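Local coordinates for glycosyl hydrolase family 88 (Pedobacter heparinus, PDB 3WIW), which probably removes the unsaturated uronic acid from the non-reducing end of oligosaccharides left by polysaccharide lyases, with specificity for heparin, at residues A243-Q248 with W292-H297. Numbering follows the deposited sequence.
Sequences AWARGQ and WDFDVH
Two backbone bonds pin the start of helix 245-262 to the loop 292-297. Phe294 N donates to Ala243 O (2.9 Å) almost straight, at 168°, and Ala245 N donates to Trp292 O (2.9 Å); together they bridge Trp244 with Asp293. Trp292 O also takes a water that accepts from Arg246 N, so one loop oxygen serves two amides of the first helical turn, one directly and one through the water. Phe294, its CG anti to the carbonyl carbon, brings CE1 to 3.7 Å from Ala245 CB, while Ala243 O lies at the ring edge. Gln248 CG comes obliquely to CE1 and CD1 from the opposite side of the ring plane, then the chain bends at chi2 (-46°) so that NE2 turns back to Trp244 O, 3.1 Å away. That oxygen also accepts from Gln248 N; Ser216 N holds OE1. Asp293, CG anti to its backbone N, uses the anti lone pair of OD1 for Asp295 N, closing an Asx turn, and OD2 is gripped by Leu238 N and Ser242 OG. Asp295 OD2 adds a weak, bent bond to Ala243 N. Trp244, at the N-cap position with CG anti to N (chi1 170°), has its CD1 3.6 Å from Trp292 O. Arg246 CB and Gly247 N sit over one indole face, and Trp244 CZ2 lies 3.3 Å above the plane of the Arg246 guanidinium. Asp305, Val361, Gly362 and Ser307 hold that group. With Trp244 beside the predicted proton donor Asp174, and Arg246 predicted to bind substrate, this helix start belongs to the active-site end of the family 88 (alpha/alpha)6 barrel.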
ATOM      1  N   ALA A 243      -5.202 -14.677   9.463  1.00 10.37           N
ATOM      2  CA  ALA A 243      -4.237 -13.602   9.262  1.00  9.78           C
ATOM      3  C   ALA A 243      -4.003 -13.425   7.759  1.00  8.88           C
ATOM      4  O   ALA A 243      -3.042 -13.942   7.182  1.00  9.88           O
ATOM      5  CB  ALA A 243      -2.933 -13.874  10.026  1.00 11.39           C
ATOM      6  N   TRP A 244      -4.923 -12.704   7.134  1.00  8.93           N
ATOM      7  CA  TRP A 244      -4.816 -12.385   5.714  1.00  8.64           C
ATOM      8  C   TRP A 244      -3.496 -11.642   5.493  1.00  8.14           C
ATOM      9  O   TRP A 244      -3.244 -10.653   6.183  1.00  8.40           O
ATOM     10  CB  TRP A 244      -6.044 -11.545   5.322  1.00  9.06           C
ATOM     11  CG  TRP A 244      -5.985 -10.940   3.954  1.00  9.29           C
ATOM     12  CD1 TRP A 244      -5.692 -11.565   2.778  1.00 11.19           C
ATOM     13  CD2 TRP A 244      -6.240  -9.559   3.634  1.00  9.19           C
ATOM     14  NE1 TRP A 244      -5.771 -10.653   1.736  1.00 10.90           N
ATOM     15  CE2 TRP A 244      -6.089  -9.415   2.244  1.00 10.31           C
ATOM     16  CE3 TRP A 244      -6.604  -8.432   4.393  1.00 10.32           C
ATOM     17  CZ2 TRP A 244      -6.275  -8.187   1.589  1.00  9.98           C
ATOM     18  CZ3 TRP A 244      -6.753  -7.210   3.752  1.00 10.18           C
ATOM     19  CH2 TRP A 244      -6.582  -7.099   2.361  1.00 10.14           C
ATOM     20  N   ALA A 245      -2.637 -12.098   4.578  1.00  7.93           N
ATOM     21  CA  ALA A 245      -1.251 -11.591   4.579  1.00  7.69           C
ATOM     22  C   ALA A 245      -1.161 -10.110   4.221  1.00  7.35           C
ATOM     23  O   ALA A 245      -0.443  -9.351   4.903  1.00  8.39           O
ATOM     24  CB  ALA A 245      -0.360 -12.415   3.667  1.00  8.64           C
ATOM     25  N   ARG A 246      -1.851  -9.673   3.171  1.00  7.97           N
ATOM     26  CA  ARG A 246      -1.786  -8.266   2.810  1.00  7.92           C
ATOM     27  C   ARG A 246      -2.369  -7.391   3.932  1.00  7.34           C
ATOM     28  O   ARG A 246      -1.869  -6.309   4.197  1.00  7.87           O
ATOM     29  CB  ARG A 246      -2.398  -7.987   1.430  1.00  8.79           C
ATOM     30  CG  ARG A 246      -2.220  -6.531   1.012  1.00  8.70           C
ATOM     31  CD  ARG A 246      -2.499  -6.316  -0.469  1.00  8.90           C
ATOM     32  NE  ARG A 246      -3.881  -6.597  -0.869  1.00  8.78           N
ATOM     33  CZ  ARG A 246      -4.270  -7.697  -1.525  1.00  8.59           C
ATOM     34  NH1 ARG A 246      -3.411  -8.676  -1.807  1.00  8.77           N
ATOM     35  NH2 ARG A 246      -5.546  -7.844  -1.868  1.00  9.65           N
ATOM     36  N   GLY A 247      -3.382  -7.889   4.623  1.00  7.67           N
ATOM     37  CA  GLY A 247      -3.898  -7.185   5.785  1.00  8.57           C
ATOM     38  C   GLY A 247      -2.871  -7.037   6.890  1.00  8.52           C
ATOM     39  O   GLY A 247      -2.779  -5.971   7.508  1.00  8.62           O
ATOM     40  N   GLN A 248      -2.111  -8.096   7.160  1.00  8.91           N
ATOM     41  CA  GLN A 248      -1.062  -7.985   8.175  1.00  8.72           C
ATOM     42  C   GLN A 248      -0.058  -6.910   7.743  1.00  8.13           C
ATOM     43  O   GLN A 248       0.394  -6.112   8.584  1.00  9.34           O
ATOM     44  CB  GLN A 248      -0.326  -9.313   8.392  1.00  9.12           C
ATOM     45  CG  GLN A 248      -1.214 -10.538   8.643  1.00  9.57           C
ATOM     46  CD  GLN A 248      -2.324 -10.273   9.668  1.00  8.76           C
ATOM     47  OE1 GLN A 248      -2.073 -10.079  10.865  1.00  9.41           O
ATOM     48  NE2 GLN A 248      -3.566 -10.289   9.200  1.00  9.61           N
ATOM     49  N   TRP A 292      -0.717 -16.295   0.859  1.00  9.00           N
ATOM     50  CA  TRP A 292      -1.732 -15.257   0.754  1.00  8.46           C
ATOM     51  C   TRP A 292      -2.481 -15.047   2.085  1.00  8.34           C
ATOM     52  O   TRP A 292      -2.965 -13.950   2.377  1.00  8.37           O
ATOM     53  CB  TRP A 292      -2.697 -15.576  -0.395  1.00  8.93           C
ATOM     54  CG  TRP A 292      -3.576 -16.740  -0.082  1.00  7.87           C
ATOM     55  CD1 TRP A 292      -3.257 -18.075  -0.216  1.00  8.26           C
ATOM     56  CD2 TRP A 292      -4.895 -16.698   0.460  1.00  8.52           C
ATOM     57  NE1 TRP A 292      -4.311 -18.854   0.243  1.00 10.28           N
ATOM     58  CE2 TRP A 292      -5.327 -18.025   0.657  1.00  9.53           C
ATOM     59  CE3 TRP A 292      -5.754 -15.649   0.817  1.00  8.34           C
ATOM     60  CZ2 TRP A 292      -6.606 -18.329   1.166  1.00  9.94           C
ATOM     61  CZ3 TRP A 292      -7.024 -15.951   1.326  1.00  9.32           C
ATOM     62  CH2 TRP A 292      -7.424 -17.279   1.504  1.00 10.34           C
ATOM     63  N   ASP A 293      -2.562 -16.093   2.903  1.00  8.20           N
ATOM     64  CA  ASP A 293      -3.081 -16.012   4.258  1.00  8.21           C
ATOM     65  C   ASP A 293      -2.166 -16.889   5.105  1.00  8.59           C
ATOM     66  O   ASP A 293      -1.851 -18.032   4.727  1.00  9.32           O
ATOM     67  CB  ASP A 293      -4.543 -16.483   4.322  1.00  8.73           C
ATOM     68  CG  ASP A 293      -5.191 -16.251   5.689  1.00  9.13           C
ATOM     69  OD1 ASP A 293      -4.734 -16.841   6.701  1.00 10.58           O
ATOM     70  OD2 ASP A 293      -6.187 -15.484   5.769  1.00  9.15           O
ATOM     71  N   PHE A 294      -1.722 -16.365   6.251  1.00  9.78           N
ATOM     72  CA  PHE A 294      -0.750 -17.076   7.077  1.00 10.98           C
ATOM     73  C   PHE A 294      -1.299 -18.369   7.683  1.00 11.16           C
ATOM     74  O   PHE A 294      -0.518 -19.207   8.138  1.00 12.25           O
ATOM     75  CB  PHE A 294      -0.253 -16.191   8.229  1.00 10.89           C
ATOM     76  CG  PHE A 294       0.776 -15.146   7.821  1.00 12.35           C
ATOM     77  CD1 PHE A 294       0.420 -13.936   7.241  1.00 13.44           C
ATOM     78  CD2 PHE A 294       2.124 -15.376   8.061  1.00 12.63           C
ATOM     79  CE1 PHE A 294       1.393 -12.995   6.893  1.00 13.17           C
ATOM     80  CE2 PHE A 294       3.098 -14.439   7.710  1.00 13.68           C
ATOM     81  CZ  PHE A 294       2.725 -13.249   7.120  1.00 12.85           C
ATOM     82  N   ASP A 295      -2.627 -18.541   7.686  1.00 10.34           N
ATOM     83  CA  ASP A 295      -3.240 -19.655   8.407  1.00 11.13           C
ATOM     84  C   ASP A 295      -3.677 -20.825   7.544  1.00 11.11           C
ATOM     85  O   ASP A 295      -4.296 -21.767   8.044  1.00 12.11           O
ATOM     86  CB  ASP A 295      -4.362 -19.158   9.315  1.00 12.11           C
ATOM     87  CG  ASP A 295      -3.836 -18.244  10.398  1.00 14.10           C
ATOM     88  OD1 ASP A 295      -2.692 -18.427  10.850  1.00 18.79           O
ATOM     89  OD2 ASP A 295      -4.526 -17.309  10.774  1.00 16.42           O
ATOM     90  N   VAL A 296      -3.386 -20.779   6.250  1.00 10.83           N
ATOM     91  CA  VAL A 296      -3.713 -21.903   5.390  1.00 10.77           C
ATOM     92  C   VAL A 296      -3.012 -23.182   5.836  1.00 12.30           C
ATOM     93  O   VAL A 296      -1.933 -23.161   6.412  1.00 13.82           O
ATOM     94  CB  VAL A 296      -3.384 -21.632   3.915  1.00 12.50           C
ATOM     95  CG1 VAL A 296      -4.214 -20.456   3.401  1.00 13.40           C
ATOM     96  CG2 VAL A 296      -1.886 -21.393   3.700  1.00 12.86           C
ATOM     97  N   HIS A 297      -3.629 -24.316   5.555  1.00 12.43           N
ATOM     98  CA  HIS A 297      -3.042 -25.569   5.990  1.00 13.96           C
ATOM     99  C   HIS A 297      -1.956 -26.061   5.015  1.00 14.32           C
ATOM    100  O   HIS A 297      -1.079 -26.829   5.396  1.00 16.19           O
ATOM    101  CB  HIS A 297      -4.127 -26.626   6.112  1.00 15.55           C
ATOM    102  CG  HIS A 297      -4.560 -27.150   4.792  1.00 16.13           C
ATOM    103  ND1 HIS A 297      -5.334 -26.411   3.925  1.00 16.94           N
ATOM    104  CD2 HIS A 297      -4.243 -28.293   4.139  1.00 16.11           C
ATOM    105  CE1 HIS A 297      -5.518 -27.099   2.814  1.00 17.24           C
ATOM    106  NE2 HIS A 297      -4.866 -28.243   2.916  1.00 16.99           N
TER
HETATM  107  O   HOH W   1      -2.631 -11.512   0.997  1.00  9.04           O